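Local atomic coordinates of ferulic acid decarboxylase 1 (Candida dubliniensis, PDB entry 4ZAD), a protein that probably catalyses the reversible decarboxylation of ferulic, p-coumaric and cinnamic acids to their vinyl derivatives, using prenylated FMN and manganese. Residues I227-M232 with A241-G246; Y160-L165 with F220-A225; L91-Q96 with I103-A108. All coordinates share one frame; numbering follows the deposited sequence.

Contact 1: I227-M232 with A241-G246; sequences ILVSSM and AEYIGG. With K (potassium ion), chain D; 4LU (1-deoxy-5-O-phosphono-1-(3,3,4,5-tetramethyl-9,11-dioxo-2,3,8,9,10,11-hexahydro-7H-quinolino[1,8-fg]pteridin-12-ium-7-y l)-D-ribitol), chain E.
Val229 packs its branched end against both Ile244 and the ring of Tyr243, joining the last turn of helix 224-230 to helix 240-247 in the flavin-binding domain. With CG1 anti to its backbone N (chi1 178°), the two methyls are shared out over the ring rim: CG1 lies at the edge, in the ring plane, while CG2 comes in obliquely, 3.7 Å from Tyr243 CD2. Val229 CB rests 3.6 Å from Ile244 CG1, which CG2 also touches, the two side chains sliding past each other in opposite directions. Met232, just past the helix end, extends its chain to the phenol end of the same ring and crosses it at about a right angle. Its sulfur makes a Met-aromatic contact at the edge, 5.0 Å from the Tyr243 ring centroid and 77° off the ring normal, with SD 3.7 Å from Tyr243 CE2. The terminal CE then lies 3.6 Å from Tyr243 OH. That hydroxyl is buried but satisfied, being hydrogen-bonded to Leu106 O.

The backbone of the same residues faces a different chemistry. Potassium is held by Met232 O at 2.7 Å, by Val229 O at 3.0 Å and by Ser230 O, together with O5' and phosphate oxygen O2P of the prenylated flavin. Trp175 O and Glu240 OE1 complete the seven ligands, and Glu240 also binds the nearby manganese. The segment 227-232 is therefore two-sided: apolar side chains anchor it to helix 240-247, while carbonyls at the end of helix 224-230 meet the ion. Their partial negative charge probably favours the cation, which in turn would offset the charge of the cofactor phosphate.

Contact 2: Y160-L165 with F220-A225; sequences YGMWVL and FGVPPA
The Phe220 ring packs against the backbone of Gly161, whose CA approaches it obliquely, 3.9 Å from Phe220 CD1. A second aromatic, Phe272, meets Phe220 edge-to-face, whereas the indole of Trp163, not part of the contact, is stacked with Tyr305.

The setting is the antiparallel sheet of the Rift-related, flavin-binding domain, where strand 162-166 runs beside strand 214-220. Regular pairing joins Met162 to Cys219 and Val164 to Ala217. At the strand end the two chains remain close, Gly161 CA lying 4.3 Å from Phe220 CA, but the contact between 160-165 and 220-225 is made by van der Waals packing. Although the CB of Phe220 leaves the backbone in the direction away from Gly161, a chi1 of -59° sets CG beside the backbone N, and the ring swings back until CD1 is also 4.2 Å from Gly161 N. The lack of a side chain at Gly161 leaves room for this approach.

Beyond Phe220 the chain turns through Gly221, which has a positive phi, and reaches Pro223 at the N-cap of helix 224-230. Val222, between them, points toward the strand and meets Met162, whose flank also packs against Trp175, Ile227 and Ser230. Tyr160 reaches Ile227 too and touches the prenylated flavin, so the residues leading into the strand connect the sheet, the helix start and the cofactor pocket. The Met162 chain runs extended until it bends at chi3 (85°), placing both ends of the side chain on one methyl: Val222 CG1 lies 4.1 Å from Met162 CB and 4.0 Å from Met162 CE.

Contact 3: L91-Q96 with I103-A108; sequences LGLDSQ and IDFLVA
Leu93 sets its CD2 methyl squarely over one face of the Phe105 ring, fastening the loop after helix 85-90 to helix 99-108 in a short helix-loop-helix turn of the N-terminal domain. This is a CH-pi contact: CD2 sits 3.7 Å from the ring centroid and only 3° off the ring normal, almost equally distant from all six carbons. Phe105 presents that face because CG stands anti to its backbone N (chi1 -178°), throwing the ring out toward the loop. The neighbouring Leu91 adds a looser, oblique approach, its CB 4.3 Å from Phe105 CE2.

Aliphatic packing makes up the deeper half. Leu91 and Leu106 cross at about a right angle, and Leu106 CD2 fills the fork of the other leucine, 3.7 Å from Leu91 CD2 and 3.8 Å from Leu91 CD1. Leu247 of helix 240-247 packs on Leu91, Phe105 and Leu106 alike, carrying this apolar cluster into the flavin-binding domain.

Hydrogen bonds shape the loop itself. A Schellman motif with Gly92 as its C-prime residue, at positive phi, ends helix 85-90 between the two leucines, both of which point toward helix 99-108. Further on, in an Asx turn, Asp94 OD1 accepts the backbone N of Gln96 at 2.7 Å.

From the N terminus, contact 3 comes first, closing the short connection between helices 85-90 and 99-108. Contact 2 then closes a long loop of 54 residues, which leaves along strand 162-166 and returns along strand 214-220. Contact 1 follows at once, closing an eight-residue loop between two helices. The three are in series; none encloses or crosses another. Contacts 1 and 2 share helix 224-230, where Ile227 packs against Tyr160, Gly161 and Val222. On another side of that helix, Leu228 touches Leu91 and Leu106 of contact 3. The helix thus links the N-terminal domain, the antiparallel sheet and the potassium site beside the cofactor.

Contact 1: I227-M232 with A241-G246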
loop_
_atom_site.group_PDB
_atom_site.type_symbol
_atom_site.label_atom_id
_atom_site.label_comp_id
_atom_site.label_asym_id
_atom_site.label_seq_id
_atom_site.Cartn_x
_atom_site.Cartn_y
_atom_site.Cartn_z
ATOM N N ILE A 227 -28.015 -12.140 2.097
ATOM C CA ILE A 227 -27.517 -10.776 2.195
ATOM C C ILE A 227 -26.177 -10.702 1.465
ATOM O O ILE A 227 -25.860 -9.701 0.871
ATOM C CB ILE A 227 -27.452 -10.237 3.693
ATOM C CG1 ILE A 227 -27.450 -8.689 3.736
ATOM C CG2 ILE A 227 -26.208 -10.791 4.451
ATOM C CD1 ILE A 227 -28.796 -8.066 3.439
ATOM N N LEU A 228 -25.383 -11.756 1.484
ATOM C CA LEU A 228 -24.153 -11.753 0.656
ATOM C C LEU A 228 -24.501 -11.489 -0.853
ATOM O O LEU A 228 -24.076 -10.498 -1.482
ATOM C CB LEU A 228 -23.380 -13.073 0.848
ATOM C CG LEU A 228 -21.931 -13.116 0.305
ATOM C CD1 LEU A 228 -20.978 -13.986 1.163
ATOM C CD2 LEU A 228 -21.931 -13.589 -1.155
ATOM N N VAL A 229 -25.303 -12.373 -1.433
ATOM C CA VAL A 229 -25.730 -12.180 -2.831
ATOM C C VAL A 229 -26.465 -10.846 -3.053
ATOM O O VAL A 229 -26.317 -10.244 -4.107
ATOM C CB VAL A 229 -26.545 -13.376 -3.348
ATOM C CG1 VAL A 229 -27.016 -13.151 -4.771
ATOM C CG2 VAL A 229 -25.664 -14.626 -3.273
ATOM N N SER A 230 -27.210 -10.383 -2.055
ATOM C CA SER A 230 -27.875 -9.100 -2.139
ATOM C C SER A 230 -26.827 -8.036 -2.455
ATOM O O SER A 230 -27.084 -7.047 -3.125
ATOM C CB SER A 230 -28.648 -8.730 -0.839
ATOM O OG SER A 230 -29.857 -9.463 -0.695
ATOM N N SER A 231 -25.622 -8.279 -2.004
ATOM C CA SER A 231 -24.524 -7.375 -2.283
ATOM C C SER A 231 -23.706 -7.633 -3.581
ATOM O O SER A 231 -22.830 -6.838 -3.928
ATOM C CB SER A 231 -23.632 -7.371 -1.057
ATOM O OG SER A 231 -22.597 -6.414 -1.271
ATOM N N MET A 232 -24.013 -8.710 -4.308
ATOM C CA MET A 232 -23.293 -9.134 -5.513
ATOM C C MET A 232 -24.019 -8.724 -6.786
ATOM O O MET A 232 -25.226 -8.887 -6.861
ATOM C CB MET A 232 -23.224 -10.662 -5.487
ATOM C CG MET A 232 -22.545 -11.333 -6.667
ATOM S SD MET A 232 -22.036 -12.962 -6.160
ATOM C CE MET A 232 -20.986 -13.464 -7.535
ATOM N N ALA A 241 -32.632 -14.953 -5.481
ATOM C CA ALA A 241 -33.084 -16.134 -4.690
ATOM C C ALA A 241 -32.618 -17.502 -5.225
ATOM O O ALA A 241 -32.373 -18.401 -4.438
ATOM C CB ALA A 241 -34.629 -16.155 -4.516
ATOM N N GLU A 242 -32.506 -17.644 -6.541
ATOM C CA GLU A 242 -32.200 -18.930 -7.169
ATOM C C GLU A 242 -30.690 -19.268 -7.030
ATOM O O GLU A 242 -30.314 -20.411 -6.802
ATOM C CB GLU A 242 -32.618 -18.882 -8.639
ATOM C CG GLU A 242 -34.067 -18.498 -8.864
ATOM C CD GLU A 242 -34.531 -18.581 -10.333
ATOM O OE1 GLU A 242 -33.683 -18.641 -11.284
ATOM O OE2 GLU A 242 -35.785 -18.565 -10.520
ATOM N N TYR A 243 -29.824 -18.264 -7.165
ATOM C CA TYR A 243 -28.386 -18.433 -6.904
ATOM C C TYR A 243 -28.195 -18.682 -5.425
ATOM O O TYR A 243 -27.420 -19.545 -5.050
ATOM C CB TYR A 243 -27.634 -17.198 -7.341
ATOM C CG TYR A 243 -26.126 -17.179 -7.205
ATOM C CD1 TYR A 243 -25.308 -18.176 -7.757
ATOM C CD2 TYR A 243 -25.496 -16.087 -6.637
ATOM C CE1 TYR A 243 -23.909 -18.094 -7.659
ATOM C CE2 TYR A 243 -24.099 -15.998 -6.550
ATOM C CZ TYR A 243 -23.316 -16.990 -7.061
ATOM O OH TYR A 243 -21.951 -16.871 -6.927
ATOM N N ILE A 244 -28.931 -17.978 -4.566
ATOM C CA ILE A 244 -28.754 -18.200 -3.117
ATOM C C ILE A 244 -29.065 -19.657 -2.769
ATOM O O ILE A 244 -28.316 -20.291 -2.033
ATOM C CB ILE A 244 -29.566 -17.223 -2.228
ATOM C CG1 ILE A 244 -29.074 -15.759 -2.425
ATOM C CG2 ILE A 244 -29.447 -17.625 -0.798
ATOM C CD1 ILE A 244 -30.134 -14.744 -2.268
ATOM N N GLY A 245 -30.137 -20.178 -3.345
ATOM C CA GLY A 245 -30.495 -21.587 -3.191
ATOM C C GLY A 245 -29.387 -22.598 -3.558
ATOM O O GLY A 245 -29.086 -23.522 -2.802
ATOM N N GLY A 246 -28.760 -22.402 -4.707
ATOM C CA GLY A 246 -27.687 -23.282 -5.116
ATOM C C GLY A 246 -26.567 -23.220 -4.087
ATOM O O GLY A 246 -26.092 -24.239 -3.594
HETATM K K K D . -27.696 -8.253 -5.944
HETATM C C9 4LU E . -23.262 -2.785 -0.500
HETATM C C8 4LU E . -23.199 -3.198 0.836
HETATM C C7 4LU E . -23.512 -2.311 1.876
HETATM C C10 4LU E . -25.032 -0.224 -2.481
HETATM C C6 4LU E . -23.830 -0.899 1.518
HETATM N N3 4LU E . -26.499 1.995 -3.099
HETATM C C2 4LU E . -26.342 1.030 -4.013
HETATM C C13 4LU E . -25.580 -0.276 2.999
HETATM C C5 4LU E . -24.184 0.084 2.549
HETATM C C1 4LU E . -24.430 1.675 0.622
HETATM O O2 4LU E . -26.897 1.187 -5.108
HETATM N N1 4LU E . -25.611 -0.071 -3.710
HETATM C C4 4LU E . -25.935 1.907 -1.877
HETATM O O4 4LU E . -26.166 2.885 -1.126
HETATM C C4A 4LU E . -25.181 0.810 -1.531
HETATM N N5 4LU E . -24.201 0.772 -0.289
HETATM C C3 4LU E . -24.437 1.399 1.985
HETATM C C12 4LU E . -23.261 0.092 3.763
HETATM C C5A 4LU E . -23.834 -0.510 0.084
HETATM C C7M 4LU E . -23.483 -2.716 3.326
HETATM C C8M 4LU E . -22.837 -4.639 1.085
HETATM C C9A 4LU E . -23.727 -1.521 -0.898
HETATM N N10 4LU E . -24.319 -1.350 -2.198
HETATM C "C1'" 4LU E . -23.747 -2.010 -3.380
HETATM C "C2'" 4LU E . -24.785 -2.997 -3.916
HETATM O "O2'" 4LU E . -25.292 -3.773 -2.811
HETATM C "C3'" 4LU E . -24.217 -3.905 -5.015
HETATM O "O3'" 4LU E . -23.831 -3.109 -6.155
HETATM C "C4'" 4LU E . -25.226 -4.985 -5.463
HETATM O "O4'" 4LU E . -24.782 -5.567 -6.692
HETATM C "C5'" 4LU E . -26.623 -4.392 -5.713
HETATM O "O5'" 4LU E . -27.564 -5.337 -6.182
HETATM P P 4LU E . -28.035 -5.426 -7.696
HETATM O O2P 4LU E . -29.172 -6.430 -7.508
HETATM O O3P 4LU E . -26.769 -5.913 -8.433
HETATM O O1P 4LU E . -28.448 -4.027 -8.099
#

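Contact 2: Y160-L165 with F220-A225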
loop_
_atom_site.group_PDB
_atom_site.type_symbol
_atom_site.label_atom_id
_atom_site.label_comp_id
_atom_site.label_asym_id
_atom_site.label_seq_id
_atom_site.Cartn_x
_atom_site.Cartn_y
_atom_site.Cartn_z
ATOM N N TYR A 160 -27.776 -2.880 6.123
ATOM C CA TYR A 160 -27.434 -4.293 5.955
ATOM C C TYR A 160 -28.659 -5.193 5.923
ATOM O O TYR A 160 -28.634 -6.359 6.359
ATOM C CB TYR A 160 -26.443 -4.738 7.048
ATOM C CG TYR A 160 -25.513 -5.892 6.662
ATOM C CD1 TYR A 160 -24.369 -5.668 5.938
ATOM C CD2 TYR A 160 -25.780 -7.211 7.064
ATOM C CE1 TYR A 160 -23.508 -6.738 5.603
ATOM C CE2 TYR A 160 -24.929 -8.262 6.753
ATOM C CZ TYR A 160 -23.794 -8.011 6.022
ATOM O OH TYR A 160 -22.943 -9.027 5.707
ATOM N N GLY A 161 -29.732 -4.650 5.374
ATOM C CA GLY A 161 -30.911 -5.406 5.082
ATOM C C GLY A 161 -31.071 -5.343 3.592
ATOM O O GLY A 161 -30.268 -4.686 2.900
ATOM N N MET A 162 -32.161 -5.956 3.123
ATOM C CA MET A 162 -32.320 -6.348 1.719
ATOM C C MET A 162 -33.597 -5.786 1.137
ATOM O O MET A 162 -34.652 -5.958 1.714
ATOM C CB MET A 162 -32.379 -7.866 1.695
ATOM C CG MET A 162 -32.591 -8.529 0.383
ATOM S SD MET A 162 -32.533 -10.343 0.600
ATOM C CE MET A 162 -34.211 -10.750 1.085
ATOM N N TRP A 163 -33.502 -5.129 -0.017
ATOM C CA TRP A 163 -34.691 -4.585 -0.673
ATOM C C TRP A 163 -35.123 -5.657 -1.604
ATOM O O TRP A 163 -34.293 -6.188 -2.336
ATOM C CB TRP A 163 -34.404 -3.334 -1.514
ATOM C CG TRP A 163 -33.906 -2.136 -0.789
ATOM C CD1 TRP A 163 -32.632 -1.699 -0.729
ATOM C CD2 TRP A 163 -34.685 -1.208 -0.040
ATOM N NE1 TRP A 163 -32.555 -0.561 0.030
ATOM C CE2 TRP A 163 -33.812 -0.242 0.465
ATOM C CE3 TRP A 163 -36.031 -1.128 0.286
ATOM C CZ2 TRP A 163 -34.246 0.814 1.241
ATOM C CZ3 TRP A 163 -36.454 -0.090 1.080
ATOM C CH2 TRP A 163 -35.568 0.868 1.543
ATOM N N VAL A 164 -36.424 -5.950 -1.561
ATOM C CA VAL A 164 -37.059 -6.888 -2.443
ATOM C C VAL A 164 -37.962 -6.076 -3.333
ATOM O O VAL A 164 -38.919 -5.468 -2.834
ATOM C CB VAL A 164 -37.911 -7.883 -1.624
ATOM C CG1 VAL A 164 -38.632 -8.912 -2.547
ATOM C CG2 VAL A 164 -37.056 -8.554 -0.531
ATOM N N LEU A 165 -37.638 -6.022 -4.629
ATOM C CA LEU A 165 -38.464 -5.361 -5.637
ATOM C C LEU A 165 -38.679 -6.364 -6.744
ATOM O O LEU A 165 -37.778 -7.132 -7.060
ATOM C CB LEU A 165 -37.778 -4.092 -6.183
ATOM C CG LEU A 165 -38.070 -2.694 -5.565
ATOM C CD1 LEU A 165 -38.461 -2.740 -4.090
ATOM C CD2 LEU A 165 -36.885 -1.738 -5.697
ATOM N N PHE A 220 -34.537 -7.261 7.354
ATOM C CA PHE A 220 -33.314 -7.185 8.209
ATOM C C PHE A 220 -33.032 -8.528 8.852
ATOM O O PHE A 220 -33.966 -9.245 9.239
ATOM C CB PHE A 220 -33.461 -6.118 9.291
ATOM C CG PHE A 220 -33.696 -4.755 8.747
ATOM C CD1 PHE A 220 -32.655 -4.009 8.263
ATOM C CD2 PHE A 220 -34.953 -4.226 8.702
ATOM C CE1 PHE A 220 -32.875 -2.767 7.729
ATOM C CE2 PHE A 220 -35.177 -2.984 8.168
ATOM C CZ PHE A 220 -34.142 -2.257 7.688
ATOM N N GLY A 221 -31.758 -8.891 8.930
ATOM C CA GLY A 221 -31.384 -10.182 9.499
ATOM C C GLY A 221 -31.816 -11.346 8.640
ATOM O O GLY A 221 -32.202 -12.388 9.123
ATOM N N VAL A 222 -31.738 -11.167 7.341
ATOM C CA VAL A 222 -32.092 -12.221 6.400
ATOM C C VAL A 222 -31.050 -13.325 6.451
ATOM O O VAL A 222 -30.065 -13.193 7.140
ATOM C CB VAL A 222 -32.138 -11.672 4.962
ATOM C CG1 VAL A 222 -33.038 -10.361 4.894
ATOM C CG2 VAL A 222 -30.739 -11.444 4.475
ATOM N N PRO A 223 -31.284 -14.433 5.744
ATOM C CA PRO A 223 -30.290 -15.476 5.638
ATOM C C PRO A 223 -28.982 -14.930 5.118
ATOM O O PRO A 223 -28.954 -14.338 4.034
ATOM C CB PRO A 223 -30.914 -16.412 4.618
ATOM C CG PRO A 223 -32.334 -16.259 4.876
ATOM C CD PRO A 223 -32.516 -14.821 5.050
ATOM N N PRO A 224 -27.909 -15.079 5.894
ATOM C CA PRO A 224 -26.606 -14.546 5.530
ATOM C C PRO A 224 -26.158 -14.828 4.083
ATOM O O PRO A 224 -25.494 -13.998 3.509
ATOM C CB PRO A 224 -25.666 -15.249 6.531
ATOM C CG PRO A 224 -26.475 -15.303 7.740
ATOM C CD PRO A 224 -27.878 -15.657 7.249
ATOM N N ALA A 225 -26.467 -15.967 3.507
ATOM C CA ALA A 225 -26.124 -16.171 2.095
ATOM C C ALA A 225 -26.943 -15.205 1.233
ATOM O O ALA A 225 -26.447 -14.711 0.228
ATOM C CB ALA A 225 -26.371 -17.613 1.654
#

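Contact 3: L91-Q96 with I103-A108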
loop_
_atom_site.group_PDB
_atom_site.type_symbol
_atom_site.label_atom_id
_atom_site.label_comp_id
_atom_site.label_asym_id
_atom_site.label_seq_id
_atom_site.Cartn_x
_atom_site.Cartn_y
_atom_site.Cartn_z
ATOM N N LEU A 91 -21.596 -17.985 3.675
ATOM C CA LEU A 91 -21.888 -18.991 2.694
ATOM C C LEU A 91 -21.929 -20.381 3.327
ATOM O O LEU A 91 -21.911 -21.372 2.616
ATOM C CB LEU A 91 -20.850 -18.925 1.566
ATOM C CG LEU A 91 -20.914 -17.635 0.742
ATOM C CD1 LEU A 91 -19.617 -17.353 0.036
ATOM C CD2 LEU A 91 -22.097 -17.686 -0.233
ATOM N N GLY A 92 -22.000 -20.459 4.652
ATOM C CA GLY A 92 -21.922 -21.758 5.345
ATOM C C GLY A 92 -20.710 -22.650 5.044
ATOM O O GLY A 92 -20.813 -23.858 5.027
ATOM N N LEU A 93 -19.561 -22.041 4.794
ATOM C CA LEU A 93 -18.344 -22.773 4.484
ATOM C C LEU A 93 -17.529 -22.907 5.751
ATOM O O LEU A 93 -17.848 -22.295 6.757
ATOM C CB LEU A 93 -17.514 -22.002 3.454
ATOM C CG LEU A 93 -18.097 -21.641 2.082
ATOM C CD1 LEU A 93 -17.178 -20.665 1.418
ATOM C CD2 LEU A 93 -18.260 -22.885 1.214
ATOM N N ASP A 94 -16.460 -23.699 5.688
ATOM C CA ASP A 94 -15.484 -23.774 6.766
ATOM C C ASP A 94 -14.941 -22.373 6.984
ATOM O O ASP A 94 -14.528 -21.715 6.043
ATOM C CB ASP A 94 -14.357 -24.757 6.423
ATOM C CG ASP A 94 -13.288 -24.885 7.555
ATOM O OD1 ASP A 94 -12.750 -23.864 8.014
ATOM O OD2 ASP A 94 -12.968 -26.015 7.971
ATOM N N SER A 95 -14.956 -21.916 8.233
ATOM C CA SER A 95 -14.554 -20.536 8.530
ATOM C C SER A 95 -13.105 -20.205 8.154
ATOM O O SER A 95 -12.777 -19.040 7.987
ATOM C CB SER A 95 -14.849 -20.174 9.995
ATOM O OG SER A 95 -14.314 -21.105 10.904
ATOM N N GLN A 96 -12.247 -21.215 7.999
ATOM C CA GLN A 96 -10.870 -20.973 7.551
ATOM C C GLN A 96 -10.740 -20.894 6.032
ATOM O O GLN A 96 -9.647 -20.664 5.492
ATOM C CB GLN A 96 -9.909 -22.016 8.128
ATOM C CG GLN A 96 -10.008 -22.165 9.648
ATOM C CD GLN A 96 -9.967 -20.833 10.332
ATOM O OE1 GLN A 96 -8.935 -20.156 10.318
ATOM N NE2 GLN A 96 -11.093 -20.428 10.913
ATOM N N ILE A 103 -14.267 -16.876 -3.160
ATOM C CA ILE A 103 -14.529 -16.446 -4.542
ATOM C C ILE A 103 -14.666 -17.638 -5.488
ATOM O O ILE A 103 -15.554 -17.638 -6.339
ATOM C CB ILE A 103 -13.450 -15.462 -5.071
ATOM C CG1 ILE A 103 -13.455 -14.159 -4.264
ATOM C CG2 ILE A 103 -13.656 -15.167 -6.549
ATOM C CD1 ILE A 103 -12.355 -13.242 -4.604
ATOM N N ASP A 104 -13.832 -18.673 -5.351
ATOM C CA ASP A 104 -13.979 -19.825 -6.292
ATOM C C ASP A 104 -15.295 -20.544 -6.081
ATOM O O ASP A 104 -15.902 -21.042 -7.031
ATOM C CB ASP A 104 -12.791 -20.824 -6.265
ATOM C CG ASP A 104 -11.442 -20.162 -6.613
ATOM O OD1 ASP A 104 -11.449 -19.157 -7.374
ATOM O OD2 ASP A 104 -10.393 -20.640 -6.084
ATOM N N PHE A 105 -15.742 -20.580 -4.833
ATOM C CA PHE A 105 -17.011 -21.207 -4.511
ATOM C C PHE A 105 -18.206 -20.488 -5.177
ATOM O O PHE A 105 -19.095 -21.148 -5.737
ATOM C CB PHE A 105 -17.165 -21.304 -3.008
ATOM C CG PHE A 105 -18.435 -21.977 -2.578
ATOM C CD1 PHE A 105 -18.595 -23.350 -2.715
ATOM C CD2 PHE A 105 -19.483 -21.230 -2.039
ATOM C CE1 PHE A 105 -19.783 -23.977 -2.305
ATOM C CE2 PHE A 105 -20.682 -21.842 -1.645
ATOM C CZ PHE A 105 -20.834 -23.222 -1.771
ATOM N N LEU A 106 -18.212 -19.150 -5.132
ATOM C CA LEU A 106 -19.243 -18.345 -5.781
ATOM C C LEU A 106 -19.156 -18.526 -7.302
ATOM O O LEU A 106 -20.129 -18.847 -7.946
ATOM C CB LEU A 106 -19.120 -16.875 -5.406
ATOM C CG LEU A 106 -19.300 -16.450 -3.943
ATOM C CD1 LEU A 106 -18.551 -15.125 -3.649
ATOM C CD2 LEU A 106 -20.796 -16.366 -3.468
ATOM N N VAL A 107 -17.993 -18.322 -7.881
ATOM C CA VAL A 107 -17.808 -18.603 -9.302
ATOM C C VAL A 107 -18.300 -20.009 -9.672
ATOM O O VAL A 107 -19.048 -20.177 -10.639
ATOM C CB VAL A 107 -16.310 -18.404 -9.708
ATOM C CG1 VAL A 107 -16.005 -19.012 -11.077
ATOM C CG2 VAL A 107 -15.964 -16.901 -9.647
ATOM N N ALA A 108 -17.909 -21.003 -8.881
ATOM C CA ALA A 108 -18.247 -22.400 -9.160
ATOM C C ALA A 108 -19.750 -22.588 -9.258
ATOM O O ALA A 108 -20.229 -23.371 -10.084
ATOM C CB ALA A 108 -17.689 -23.291 -8.105
#